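PDB 2CYC: tyrosyl-tRNA synthetase from Pyrococcus horikoshii, which probably catalyses the ATP-dependent activation of tyrosine and its transfer to the acceptor end of tRNA(Tyr), working as a class I synthetase homodimer. Local coordinates for residues K256-V261 and L274-C279; I106-G111 and E352-Y357; P288-V293 and E323-D328. One frame throughout, in Å; residues are numbered along the deposited sequence.

How the contacts relate
All three contacts involve the helices that follow the KMSKS region, residues 251-255. Along the chain, contact 1 closes before contact 3 opens, and contact 2, joining 106-111 to 352-357, spans both. Contacts 1 and 3 have centres 17 Å apart and touch directly, Val261 CG2 lying 3.5 Å from Trp292 CH2. Helices 267-276 and 288-297 follow each other in sequence, and both contacts also pack on helix 336-350. Contact 2, centred 21 Å from contact 1 and 24 Å from contact 3, touches neither. Contacts 1 and 3 thus form one continuous packed unit behind the KMSKS loop, while contact 2 separately ties the late helices to the early helix 87-108.

Contact 1 of 3, residues K256-V261 and L274-C279; sequences KPYSAV and LRKAFC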
loop_
_atom_site.group_PDB
_atom_site.type_symbol
_atom_site.label_atom_id
_atom_site.label_comp_id
_atom_site.label_asym_id
_atom_site.label_seq_id
_atom_site.Cartn_x
_atom_site.Cartn_y
_atom_site.Cartn_z
ATOM N N LYS A 256 21.531 -23.369 -2.828
ATOM C CA LYS A 256 20.755 -24.601 -2.799
ATOM C C LYS A 256 21.076 -25.248 -1.449
ATOM O O LYS A 256 22.123 -24.984 -0.858
ATOM C CB LYS A 256 21.189 -25.539 -3.932
ATOM C CG LYS A 256 20.783 -25.084 -5.327
ATOM C CD LYS A 256 19.267 -25.120 -5.493
ATOM C CE LYS A 256 18.834 -24.661 -6.880
ATOM N NZ LYS A 256 19.323 -25.569 -7.954
ATOM N N PRO A 257 20.177 -26.101 -0.944
ATOM C CA PRO A 257 20.367 -26.786 0.338
ATOM C C PRO A 257 21.739 -27.454 0.487
ATOM O O PRO A 257 22.311 -27.491 1.583
ATOM C CB PRO A 257 19.232 -27.806 0.343
ATOM C CG PRO A 257 18.150 -27.092 -0.388
ATOM C CD PRO A 257 18.892 -26.479 -1.555
ATOM N N TYR A 258 22.265 -27.969 -0.620
ATOM C CA TYR A 258 23.554 -28.658 -0.613
ATOM C C TYR A 258 24.749 -27.731 -0.387
ATOM O O TYR A 258 25.834 -28.194 -0.023
ATOM C CB TYR A 258 23.736 -29.425 -1.934
ATOM C CG TYR A 258 24.456 -28.645 -3.019
ATOM C CD1 TYR A 258 25.837 -28.778 -3.198
ATOM C CD2 TYR A 258 23.766 -27.751 -3.843
ATOM C CE1 TYR A 258 26.515 -28.037 -4.172
ATOM C CE2 TYR A 258 24.433 -27.001 -4.820
ATOM C CZ TYR A 258 25.808 -27.148 -4.979
ATOM O OH TYR A 258 26.476 -26.401 -5.927
ATOM N N SER A 259 24.553 -26.432 -0.611
ATOM C CA SER A 259 25.625 -25.446 -0.443
ATOM C C SER A 259 25.395 -24.504 0.732
ATOM O O SER A 259 26.059 -23.468 0.866
ATOM C CB SER A 259 25.795 -24.625 -1.716
ATOM O OG SER A 259 26.398 -25.404 -2.727
ATOM N N ALA A 260 24.444 -24.867 1.580
ATOM C CA ALA A 260 24.144 -24.071 2.750
ATOM C C ALA A 260 24.101 -25.021 3.933
ATOM O O ALA A 260 23.652 -26.154 3.808
ATOM C CB ALA A 260 22.803 -23.380 2.584
ATOM N N VAL A 261 24.592 -24.573 5.079
ATOM C CA VAL A 261 24.546 -25.412 6.257
ATOM C C VAL A 261 23.443 -24.870 7.161
ATOM O O VAL A 261 23.352 -23.661 7.392
ATOM C CB VAL A 261 25.893 -25.415 6.996
ATOM C CG1 VAL A 261 25.742 -26.100 8.356
ATOM C CG2 VAL A 261 26.943 -26.150 6.145
ATOM N N LEU A 274 31.058 -29.225 4.046
ATOM C CA LEU A 274 32.344 -28.533 4.130
ATOM C C LEU A 274 33.337 -29.178 3.180
ATOM O O LEU A 274 34.162 -28.501 2.559
ATOM C CB LEU A 274 32.889 -28.570 5.562
ATOM C CG LEU A 274 32.621 -27.295 6.372
ATOM C CD1 LEU A 274 33.397 -26.117 5.764
ATOM C CD2 LEU A 274 31.120 -27.010 6.376
ATOM N N ARG A 275 33.236 -30.500 3.070
ATOM C CA ARG A 275 34.100 -31.285 2.192
ATOM C C ARG A 275 34.045 -30.789 0.749
ATOM O O ARG A 275 35.082 -30.638 0.103
ATOM C CB ARG A 275 33.684 -32.754 2.253
ATOM C CG ARG A 275 34.548 -33.706 1.456
ATOM C CD ARG A 275 33.958 -35.107 1.517
ATOM N NE ARG A 275 33.830 -35.588 2.894
ATOM C CZ ARG A 275 32.739 -36.173 3.391
ATOM N NH1 ARG A 275 32.718 -36.583 4.658
ATOM N NH2 ARG A 275 31.666 -36.342 2.626
ATOM N N LYS A 276 32.844 -30.512 0.248
ATOM C CA LYS A 276 32.736 -30.022 -1.125
ATOM C C LYS A 276 32.740 -28.516 -1.281
ATOM O O LYS A 276 32.629 -28.009 -2.389
ATOM C CB LYS A 276 31.499 -30.604 -1.830
ATOM C CG LYS A 276 30.590 -31.448 -0.974
ATOM C CD LYS A 276 29.978 -32.564 -1.806
ATOM C CE LYS A 276 28.704 -33.106 -1.183
ATOM N NZ LYS A 276 27.622 -32.070 -1.101
ATOM N N ALA A 277 32.870 -27.797 -0.171
ATOM C CA ALA A 277 32.862 -26.332 -0.209
ATOM C C ALA A 277 33.972 -25.758 -1.084
ATOM O O ALA A 277 35.050 -26.351 -1.209
ATOM C CB ALA A 277 32.997 -25.774 1.203
ATOM N N PHE A 278 33.709 -24.600 -1.686
ATOM C CA PHE A 278 34.694 -23.927 -2.528
ATOM C C PHE A 278 35.708 -23.314 -1.562
ATOM O O PHE A 278 35.332 -22.593 -0.632
ATOM C CB PHE A 278 34.012 -22.831 -3.353
ATOM C CG PHE A 278 34.936 -22.108 -4.305
ATOM C CD1 PHE A 278 35.420 -22.742 -5.449
ATOM C CD2 PHE A 278 35.298 -20.784 -4.078
ATOM C CE1 PHE A 278 36.240 -22.062 -6.353
ATOM C CE2 PHE A 278 36.118 -20.096 -4.975
ATOM C CZ PHE A 278 36.588 -20.735 -6.116
ATOM N N CYS A 279 36.987 -23.600 -1.782
ATOM C CA CYS A 279 38.052 -23.099 -0.917
ATOM C C CYS A 279 39.398 -23.335 -1.604
ATOM O O CYS A 279 40.169 -24.216 -1.198
ATOM C CB CYS A 279 38.002 -23.841 0.420
ATOM S SG CYS A 279 39.217 -23.338 1.666
#
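Val261 and Leu274 meet through single methyl groups, Val261 CG2 lying 4.3 Å from Leu274 CD2. The CB of Leu274 points away from the loop, yet its branched end turns back, with chi1 at an unusual -98°, to bring CD2 to the valine. Both side chains are buried, and compact aliphatic branches suit a place that offers no polar partner across the contact. At the exposed end, Lys276 brings NZ to the edge of the Tyr258 ring, near its plane and 4.3 Å from CD1; this is an edge approach and not a cation-pi stack over the face. One face of that ring is covered by Ser259 CB of its own segment. The loop 256-261 directly follows the KMSKS region, a class I synthetase signature, and is packed here against the C-terminal part of helix 267-276. A short 3-10 segment at Pro257 and Tyr258 turns the chain, with Ser259 N bonded to Lys256 O at 2.8 Å. Farther out, Lys273 NZ binds the carbonyl oxygens of both Pro257 and Ala260, tying loop to helix by polar bonds where the apolar contact is slight. Val261 also packs on Trp292, while Leu274 rests on Val343 and Ala344 of helix 336-350.

Contact 2 of 3, residues I106-G111 and E352-Y357; sequences IEVMGG and EPIRRY
One valine, Val108, makes every close contact here, meeting Pro353 and Ile354 at the end of its helix. Its CG1 does most of the touching, 3.7 Å from Ile354 CG1 and 4.2 Å from Pro353 CB, while CG2 reaches Ile354 CD1 at 4.0 Å. The valine and isoleucine side chains cross at about a right angle, so the isoleucine arm passes both valine methyls. With its CG1 anti to the carbonyl carbon (chi1 -60°) and CD1 extended beyond it, Ile354 reaches across although its CB does not point at the valine. Pro353 suits the first turn of helix 352-360, where a missing N-H costs no helical bond, and its ring offers an apolar flank. Behind Val108 the helix 87-108 stops in a Schellman motif: Gly111 N bonds to Ile106 O at 2.8 Å and Gly110 N to Glu107 O at 3.0 Å. At the positive phi of Gly110 (87°) any CB would jam against the carbonyl oxygen of Met109, so glycine is needed. Leu52 of helix 48-63 also touches Val108, and Tyr357 packs on Val100 and Lys104 of helix 87-108. Between the segments themselves no polar bond forms: van der Waals contact of partly buried aliphatic groups joins them.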
loop_
_atom_site.group_PDB
_atom_site.type_symbol
_atom_site.label_atom_id
_atom_site.label_comp_id
_atom_site.label_asym_id
_atom_site.label_seq_id
_atom_site.Cartn_x
_atom_site.Cartn_y
_atom_site.Cartn_z
ATOM N N ILE A 106 20.266 -18.224 19.095
ATOM C CA ILE A 106 20.655 -17.132 19.981
ATOM C C ILE A 106 21.417 -17.721 21.171
ATOM O O ILE A 106 22.440 -17.198 21.603
ATOM C CB ILE A 106 19.404 -16.377 20.488
ATOM C CG1 ILE A 106 18.761 -15.617 19.323
ATOM C CG2 ILE A 106 19.776 -15.432 21.622
ATOM C CD1 ILE A 106 17.363 -15.136 19.604
ATOM N N GLU A 107 20.915 -18.835 21.674
ATOM C CA GLU A 107 21.526 -19.495 22.806
ATOM C C GLU A 107 22.957 -19.970 22.543
ATOM O O GLU A 107 23.841 -19.700 23.350
ATOM C CB GLU A 107 20.648 -20.658 23.230
ATOM C CG GLU A 107 21.148 -21.434 24.410
ATOM C CD GLU A 107 20.182 -22.531 24.772
ATOM O OE1 GLU A 107 19.104 -22.214 25.320
ATOM O OE2 GLU A 107 20.491 -23.707 24.488
ATOM N N VAL A 108 23.206 -20.658 21.428
ATOM C CA VAL A 108 24.575 -21.111 21.162
ATOM C C VAL A 108 25.529 -19.961 20.888
ATOM O O VAL A 108 26.740 -20.117 21.031
ATOM C CB VAL A 108 24.675 -22.096 19.975
ATOM C CG1 VAL A 108 23.808 -23.321 20.239
ATOM C CG2 VAL A 108 24.289 -21.404 18.690
ATOM N N MET A 109 25.000 -18.811 20.482
ATOM C CA MET A 109 25.863 -17.659 20.230
ATOM C C MET A 109 26.033 -16.853 21.517
ATOM O O MET A 109 26.528 -15.729 21.498
ATOM C CB MET A 109 25.292 -16.774 19.115
ATOM C CG MET A 109 25.228 -17.481 17.765
ATOM S SD MET A 109 26.785 -18.359 17.374
ATOM C CE MET A 109 27.845 -16.971 16.910
ATOM N N GLY A 110 25.603 -17.432 22.635
ATOM C CA GLY A 110 25.765 -16.761 23.915
ATOM C C GLY A 110 24.705 -15.783 24.378
ATOM O O GLY A 110 24.908 -15.072 25.361
ATOM N N GLY A 111 23.582 -15.718 23.676
ATOM C CA GLY A 111 22.535 -14.807 24.097
ATOM C C GLY A 111 21.551 -15.544 24.991
ATOM O O GLY A 111 21.624 -16.760 25.120
ATOM N N GLU A 352 25.794 -28.647 18.426
ATOM C CA GLU A 352 25.252 -29.812 19.120
ATOM C C GLU A 352 23.996 -29.547 19.947
ATOM O O GLU A 352 23.022 -30.287 19.844
ATOM C CB GLU A 352 26.303 -30.476 20.019
ATOM C CG GLU A 352 25.711 -31.676 20.763
ATOM C CD GLU A 352 26.729 -32.495 21.516
ATOM O OE1 GLU A 352 26.305 -33.416 22.245
ATOM O OE2 GLU A 352 27.943 -32.233 21.383
ATOM N N PRO A 353 24.001 -28.492 20.781
ATOM C CA PRO A 353 22.805 -28.217 21.590
ATOM C C PRO A 353 21.550 -28.106 20.740
ATOM O O PRO A 353 20.455 -28.503 21.154
ATOM C CB PRO A 353 23.141 -26.893 22.278
ATOM C CG PRO A 353 24.646 -26.926 22.375
ATOM C CD PRO A 353 25.045 -27.482 21.025
ATOM N N ILE A 354 21.711 -27.564 19.541
ATOM C CA ILE A 354 20.582 -27.389 18.646
ATOM C C ILE A 354 20.101 -28.741 18.126
ATOM O O ILE A 354 18.897 -29.025 18.132
ATOM C CB ILE A 354 20.968 -26.459 17.478
ATOM C CG1 ILE A 354 21.396 -25.096 18.047
ATOM C CG2 ILE A 354 19.801 -26.318 16.509
ATOM C CD1 ILE A 354 21.736 -24.035 17.000
ATOM N N ARG A 355 21.033 -29.577 17.682
ATOM C CA ARG A 355 20.661 -30.899 17.191
ATOM C C ARG A 355 19.967 -31.678 18.309
ATOM O O ARG A 355 18.929 -32.312 18.087
ATOM C CB ARG A 355 21.891 -31.684 16.713
ATOM C CG ARG A 355 22.521 -31.174 15.425
ATOM C CD ARG A 355 23.478 -32.221 14.842
ATOM N NE ARG A 355 24.559 -32.564 15.768
ATOM C CZ ARG A 355 25.621 -31.798 16.003
ATOM N NH1 ARG A 355 25.757 -30.634 15.374
ATOM N NH2 ARG A 355 26.546 -32.190 16.877
ATOM N N ARG A 356 20.534 -31.623 19.515
ATOM C CA ARG A 356 19.934 -32.331 20.640
ATOM C C ARG A 356 18.497 -31.890 20.886
ATOM O O ARG A 356 17.638 -32.715 21.190
ATOM C CB ARG A 356 20.761 -32.153 21.922
ATOM C CG ARG A 356 21.894 -33.177 22.042
ATOM C CD ARG A 356 22.559 -33.190 23.421
ATOM N NE ARG A 356 23.363 -31.997 23.696
ATOM C CZ ARG A 356 22.945 -30.955 24.410
ATOM N NH1 ARG A 356 23.749 -29.912 24.608
ATOM N NH2 ARG A 356 21.722 -30.958 24.933
ATOM N N TYR A 357 18.227 -30.597 20.746
ATOM C CA TYR A 357 16.877 -30.120 20.967
ATOM C C TYR A 357 15.923 -30.674 19.915
ATOM O O TYR A 357 14.870 -31.233 20.245
ATOM C CB TYR A 357 16.812 -28.587 20.957
ATOM C CG TYR A 357 15.393 -28.084 21.118
ATOM C CD1 TYR A 357 14.547 -27.979 20.017
ATOM C CD2 TYR A 357 14.862 -27.828 22.382
ATOM C CE1 TYR A 357 13.209 -27.652 20.166
ATOM C CE2 TYR A 357 13.517 -27.491 22.545
ATOM C CZ TYR A 357 12.696 -27.413 21.428
ATOM O OH TYR A 357 11.351 -27.139 21.563
#

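Contact 3 of 3, residues P288-V293 and E323-D328; sequences PVLDWV and EELKRD
Leu325 reaches across to helix 288-297 with both of its methyls, each meeting a different residue. CD2 comes to 3.6 Å from Leu290 CD2, and CD1 lies 3.9 Å from Val293 CG1. The leucine fork thus straddles two residues that stand three apart, roughly one helical turn, on the same side of the partner helix, and it slants across both side chains instead of lying alongside them. Its CG is anti to the backbone N (chi1 -178°), which carries the fork out from helix 322-330, whereas Leu290 has its CG anti to the carbonyl carbon (chi1 -74°) and offers CD2, the branch turned aside from the extended CD1. All three side chains are buried, and branched aliphatic residues suit such a seam because they fill it without needing polar partners. The contact pairs two helices of the mainly helical part of the chain that follows the KMSKS region; the antiparallel strands 305-307 and 317-319 lie between them in sequence. Tyr319 packs on Leu325, and helix 336-350 covers the other helix through Leu339 on Leu290 and Val343 on Val293.

The solvent side has another character. Lys326 CA is 7.6 Å from Leu290 CA, yet the lysine, with all four side-chain torsions near 180°, carries its amine away from the seam. Farther round the same helix, exposed Glu323 and Arg327 pair one turn apart, with OE1 of Glu323 3.5 Å from NH2 of Arg327; this salt bridge lies within one helix and adds nothing between the two.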
loop_
_atom_site.group_PDB
_atom_site.type_symbol
_atom_site.label_atom_id
_atom_site.label_comp_id
_atom_site.label_asym_id
_atom_site.label_seq_id
_atom_site.Cartn_x
_atom_site.Cartn_y
_atom_site.Cartn_z
ATOM N N PRO A 288 34.519 -18.878 0.537
ATOM C CA PRO A 288 33.415 -19.097 1.475
ATOM C C PRO A 288 33.864 -19.686 2.809
ATOM O O PRO A 288 33.358 -19.310 3.870
ATOM C CB PRO A 288 32.492 -20.034 0.702
ATOM C CG PRO A 288 32.724 -19.601 -0.729
ATOM C CD PRO A 288 34.218 -19.463 -0.782
ATOM N N VAL A 289 34.826 -20.601 2.759
ATOM C CA VAL A 289 35.297 -21.214 3.981
ATOM C C VAL A 289 35.991 -20.213 4.898
ATOM O O VAL A 289 35.718 -20.192 6.102
ATOM C CB VAL A 289 36.246 -22.398 3.702
ATOM C CG1 VAL A 289 36.759 -22.959 5.024
ATOM C CG2 VAL A 289 35.509 -23.488 2.918
ATOM N N LEU A 290 36.886 -19.392 4.348
ATOM C CA LEU A 290 37.580 -18.403 5.172
ATOM C C LEU A 290 36.558 -17.383 5.689
ATOM O O LEU A 290 36.717 -16.836 6.779
ATOM C CB LEU A 290 38.679 -17.679 4.371
ATOM C CG LEU A 290 39.981 -18.427 4.039
ATOM C CD1 LEU A 290 40.866 -17.530 3.166
ATOM C CD2 LEU A 290 40.721 -18.809 5.332
ATOM N N ASP A 291 35.520 -17.136 4.891
ATOM C CA ASP A 291 34.453 -16.203 5.251
ATOM C C ASP A 291 33.806 -16.686 6.559
ATOM O O ASP A 291 33.592 -15.907 7.488
ATOM C CB ASP A 291 33.418 -16.160 4.118
ATOM C CG ASP A 291 32.346 -15.090 4.326
ATOM O OD1 ASP A 291 31.150 -15.442 4.380
ATOM O OD2 ASP A 291 32.695 -13.896 4.425
ATOM N N TRP A 292 33.520 -17.984 6.628
ATOM C CA TRP A 292 32.913 -18.585 7.810
ATOM C C TRP A 292 33.899 -18.607 8.982
ATOM O O TRP A 292 33.512 -18.414 10.145
ATOM C CB TRP A 292 32.441 -20.010 7.489
ATOM C CG TRP A 292 31.221 -20.070 6.596
ATOM C CD1 TRP A 292 30.811 -19.117 5.702
ATOM C CD2 TRP A 292 30.287 -21.160 6.473
ATOM N NE1 TRP A 292 29.686 -19.545 5.034
ATOM C CE2 TRP A 292 29.342 -20.792 5.484
ATOM C CE3 TRP A 292 30.158 -22.410 7.098
ATOM C CZ2 TRP A 292 28.275 -21.630 5.107
ATOM C CZ3 TRP A 292 29.095 -23.249 6.721
ATOM C CH2 TRP A 292 28.169 -22.849 5.734
ATOM N N VAL A 293 35.173 -18.846 8.681
ATOM C CA VAL A 293 36.197 -18.872 9.724
ATOM C C VAL A 293 36.301 -17.483 10.364
ATOM O O VAL A 293 36.362 -17.348 11.579
ATOM C CB VAL A 293 37.602 -19.250 9.151
ATOM C CG1 VAL A 293 38.682 -18.976 10.189
ATOM C CG2 VAL A 293 37.634 -20.720 8.749
ATOM N N GLU A 323 43.621 -13.112 11.386
ATOM C CA GLU A 323 44.738 -12.631 10.593
ATOM C C GLU A 323 45.879 -13.642 10.500
ATOM O O GLU A 323 46.425 -13.853 9.422
ATOM C CB GLU A 323 45.250 -11.303 11.150
ATOM C CG GLU A 323 45.996 -10.493 10.113
ATOM C CD GLU A 323 45.129 -10.175 8.901
ATOM O OE1 GLU A 323 45.694 -9.806 7.848
ATOM O OE2 GLU A 323 43.884 -10.290 9.003
ATOM N N GLU A 324 46.242 -14.264 11.620
ATOM C CA GLU A 324 47.316 -15.262 11.602
ATOM C C GLU A 324 46.928 -16.397 10.656
ATOM O O GLU A 324 47.710 -16.799 9.788
ATOM C CB GLU A 324 47.544 -15.879 12.987
ATOM C CG GLU A 324 47.645 -14.910 14.142
ATOM C CD GLU A 324 47.892 -15.626 15.463
ATOM O OE1 GLU A 324 47.312 -16.715 15.670
ATOM O OE2 GLU A 324 48.658 -15.095 16.295
ATOM N N LEU A 325 45.713 -16.914 10.835
ATOM C CA LEU A 325 45.235 -18.017 10.011
ATOM C C LEU A 325 45.209 -17.647 8.540
ATOM O O LEU A 325 45.636 -18.425 7.688
ATOM C CB LEU A 325 43.843 -18.473 10.469
ATOM C CG LEU A 325 43.267 -19.672 9.703
ATOM C CD1 LEU A 325 42.271 -20.410 10.576
ATOM C CD2 LEU A 325 42.619 -19.205 8.400
ATOM N N LYS A 326 44.706 -16.457 8.244
ATOM C CA LYS A 326 44.622 -15.991 6.869
ATOM C C LYS A 326 46.012 -15.937 6.229
ATOM O O LYS A 326 46.185 -16.329 5.071
ATOM C CB LYS A 326 43.968 -14.608 6.830
ATOM C CG LYS A 326 43.786 -14.044 5.439
ATOM C CD LYS A 326 43.165 -12.658 5.514
ATOM C CE LYS A 326 42.958 -12.088 4.124
ATOM N NZ LYS A 326 42.379 -10.724 4.149
ATOM N N ARG A 327 46.992 -15.443 6.983
ATOM C CA ARG A 327 48.373 -15.345 6.504
ATOM C C ARG A 327 48.876 -16.754 6.166
ATOM O O ARG A 327 49.371 -17.009 5.075
ATOM C CB ARG A 327 49.261 -14.729 7.591
ATOM C CG ARG A 327 50.712 -14.485 7.185
ATOM C CD ARG A 327 50.921 -13.123 6.516
ATOM N NE ARG A 327 50.767 -11.997 7.443
ATOM C CZ ARG A 327 49.601 -11.454 7.799
ATOM N NH1 ARG A 327 49.575 -10.435 8.652
ATOM N NH2 ARG A 327 48.460 -11.913 7.297
ATOM N N ASP A 328 48.740 -17.662 7.122
ATOM C CA ASP A 328 49.156 -19.041 6.939
ATOM C C ASP A 328 48.482 -19.684 5.729
ATOM O O ASP A 328 49.077 -20.525 5.062
ATOM C CB ASP A 328 48.838 -19.844 8.196
ATOM C CG ASP A 328 50.076 -20.182 8.997
ATOM O OD1 ASP A 328 51.016 -19.359 9.017
ATOM O OD2 ASP A 328 50.102 -21.266 9.617
#